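Local coordinates for axin interactor, dorsalization-associated protein (Danio rerio, PDB 2QZQ) that acts as a ventralizing factor in the embryo, binding axin and disrupting its homodimerization so that axin-mediated JNK activation is inhibited, at residues A85-F90 with T127-K132. Numbering follows the deposited sequence.
Sequences AIFFEF and TDFKRK
Ala85, Phe87 and Glu89, on one face of a strand in the C-terminal C2 domain's beta sandwich, make a mainly aromatic strand-to-loop packing, closed by a hydrogen bond at Glu89, with segment 127-132, part of the long loop between strands 116-124 and 144-151 that lies across the outside of the sheet. Phe88 points away from the loop, and both it and Ile86 touch Leu18 of strand 15-24. At the centre is a T-shaped aromatic pair: Phe129 directs its edge at the face of Phe87, the planes 72° apart, and sets CD1 over the middle of that ring, 3.8 Å from Phe87 CG. The loop backbone curls round the far end of the ring, Phe129 O lying 3.4 Å from Phe87 CZ. An alanine in place of Phe87 would probably open a gap beside Phe129 and leave Arg131 CD without its ring partner. That arginine bends at chi2 (-90°), and one face of its guanidinium lies over Ala85 CB, with Arg131 CZ 3.4 Å from that methyl carbon. Arg131 NH1 donates in plane to Phe129 O at 3.0 Å, bracing the type I turn from Asp128 to Arg131, while Arg131 NE forms a salt bridge with Glu109. At the other end, Glu89 crosses Phe129 at about a right angle, OE1 meeting the ring edge near CZ, and Thr127 OG1 donates to the anti side of Glu89 OE2 at 2.6 Å.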
loop_
_atom_site.group_PDB
_atom_site.type_symbol
_atom_site.label_atom_id
_atom_site.label_comp_id
_atom_site.label_asym_id
_atom_site.label_seq_id
_atom_site.Cartn_x
_atom_site.Cartn_y
_atom_site.Cartn_z
ATOM N N ALA A 85 8.015 7.597 3.414
ATOM C CA ALA A 85 7.704 6.204 3.116
ATOM C C ALA A 85 6.282 6.123 2.571
ATOM O O ALA A 85 5.415 6.931 2.929
ATOM C CB ALA A 85 7.827 5.352 4.351
ATOM N N ILE A 86 6.064 5.155 1.699
ATOM C CA ILE A 86 4.738 4.854 1.176
ATOM C C ILE A 86 4.169 3.669 1.991
ATOM O O ILE A 86 4.796 2.598 2.071
ATOM C CB ILE A 86 4.799 4.483 -0.328
ATOM C CG1 ILE A 86 5.619 5.527 -1.128
ATOM C CG2 ILE A 86 3.383 4.373 -0.948
ATOM C CD1 ILE A 86 5.794 5.143 -2.586
ATOM N N PHE A 87 2.979 3.867 2.553
ATOM C CA PHE A 87 2.282 2.845 3.345
ATOM C C PHE A 87 1.132 2.229 2.576
ATOM O O PHE A 87 0.492 2.898 1.777
ATOM C CB PHE A 87 1.714 3.493 4.608
ATOM C CG PHE A 87 2.719 3.647 5.688
ATOM C CD1 PHE A 87 2.811 2.697 6.692
ATOM C CD2 PHE A 87 3.590 4.733 5.696
ATOM C CE1 PHE A 87 3.806 2.832 7.722
ATOM C CE2 PHE A 87 4.563 4.871 6.695
ATOM C CZ PHE A 87 4.662 3.914 7.704
ATOM N N PHE A 88 0.887 0.939 2.826
ATOM C CA PHE A 88 -0.197 0.189 2.239
ATOM C C PHE A 88 -0.851 -0.475 3.432
ATOM O O PHE A 88 -0.205 -1.284 4.098
ATOM C CB PHE A 88 0.329 -0.893 1.281
ATOM C CG PHE A 88 1.279 -0.353 0.258
ATOM C CD1 PHE A 88 0.828 0.044 -0.986
ATOM C CD2 PHE A 88 2.624 -0.167 0.583
ATOM C CE1 PHE A 88 1.723 0.596 -1.932
ATOM C CE2 PHE A 88 3.503 0.364 -0.343
ATOM C CZ PHE A 88 3.049 0.766 -1.588
ATOM N N GLU A 89 -2.072 -0.050 3.740
ATOM C CA GLU A 89 -2.832 -0.597 4.882
ATOM C C GLU A 89 -3.974 -1.415 4.325
ATOM O O GLU A 89 -4.780 -0.884 3.585
ATOM C CB GLU A 89 -3.410 0.518 5.733
ATOM C CG GLU A 89 -2.365 1.355 6.462
ATOM C CD GLU A 89 -3.011 2.474 7.239
ATOM O OE1 GLU A 89 -3.389 3.486 6.607
ATOM O OE2 GLU A 89 -3.154 2.320 8.463
ATOM N N PHE A 90 -4.022 -2.690 4.696
ATOM C CA PHE A 90 -5.061 -3.590 4.254
ATOM C C PHE A 90 -6.212 -3.504 5.247
ATOM O O PHE A 90 -6.031 -3.717 6.448
ATOM C CB PHE A 90 -4.536 -5.007 4.164
ATOM C CG PHE A 90 -5.584 -6.021 3.782
ATOM C CD1 PHE A 90 -5.794 -6.346 2.461
ATOM C CD2 PHE A 90 -6.368 -6.635 4.772
ATOM C CE1 PHE A 90 -6.777 -7.295 2.120
ATOM C CE2 PHE A 90 -7.326 -7.555 4.453
ATOM C CZ PHE A 90 -7.534 -7.899 3.116
ATOM N N THR A 127 -1.211 0.382 12.633
ATOM C CA THR A 127 -0.167 0.909 11.757
ATOM C C THR A 127 0.733 1.846 12.552
ATOM O O THR A 127 0.239 2.726 13.272
ATOM C CB THR A 127 -0.767 1.623 10.549
ATOM O OG1 THR A 127 -1.686 0.734 9.898
ATOM C CG2 THR A 127 0.338 1.985 9.531
ATOM N N ASP A 128 2.047 1.645 12.442
ATOM C CA ASP A 128 2.983 2.623 12.975
ATOM C C ASP A 128 3.510 3.388 11.791
ATOM O O ASP A 128 4.380 2.887 11.057
ATOM C CB ASP A 128 4.122 1.937 13.730
ATOM C CG ASP A 128 5.125 2.938 14.346
ATOM O OD1 ASP A 128 4.992 4.164 14.175
ATOM O OD2 ASP A 128 6.071 2.473 14.990
ATOM N N PHE A 129 2.964 4.595 11.597
ATOM C CA PHE A 129 3.354 5.464 10.510
ATOM C C PHE A 129 4.751 6.058 10.641
ATOM O O PHE A 129 5.270 6.626 9.692
ATOM C CB PHE A 129 2.312 6.566 10.296
ATOM C CG PHE A 129 1.005 6.065 9.718
ATOM C CD1 PHE A 129 0.969 5.444 8.476
ATOM C CD2 PHE A 129 -0.188 6.227 10.422
ATOM C CE1 PHE A 129 -0.245 5.019 7.931
ATOM C CE2 PHE A 129 -1.398 5.803 9.886
ATOM C CZ PHE A 129 -1.417 5.191 8.639
ATOM N N LYS A 130 5.377 5.867 11.800
ATOM C CA LYS A 130 6.802 6.176 11.953
ATOM C C LYS A 130 7.683 4.933 11.739
ATOM O O LYS A 130 8.914 5.054 11.696
ATOM C CB LYS A 130 7.062 6.798 13.325
ATOM C CG LYS A 130 6.417 8.180 13.506
ATOM C CD LYS A 130 6.569 8.615 14.928
ATOM C CE LYS A 130 5.824 9.913 15.174
ATOM N NZ LYS A 130 5.906 10.264 16.608
ATOM N N ARG A 131 7.040 3.765 11.550
ATOM C CA ARG A 131 7.707 2.447 11.380
ATOM C C ARG A 131 8.884 2.174 12.347
ATOM O O ARG A 131 9.921 1.630 11.984
ATOM C CB ARG A 131 8.047 2.124 9.904
ATOM C CG ARG A 131 8.900 3.112 9.138
ATOM C CD ARG A 131 8.094 4.192 8.409
ATOM N NE ARG A 131 8.985 5.110 7.680
ATOM C CZ ARG A 131 8.755 6.416 7.485
ATOM N NH1 ARG A 131 7.654 7.034 7.958
ATOM N NH2 ARG A 131 9.625 7.105 6.782
ATOM N N LYS A 132 8.673 2.562 13.595
ATOM C CA LYS A 132 9.668 2.425 14.662
ATOM C C LYS A 132 9.566 1.078 15.375
ATOM O O LYS A 132 10.576 0.522 15.800
ATOM C CB LYS A 132 9.441 3.536 15.693
ATOM C CG LYS A 132 9.696 4.962 15.206
ATOM C CD LYS A 132 10.958 5.043 14.402
ATOM C CE LYS A 132 11.698 6.351 14.636
ATOM N NZ LYS A 132 13.131 6.086 14.317
#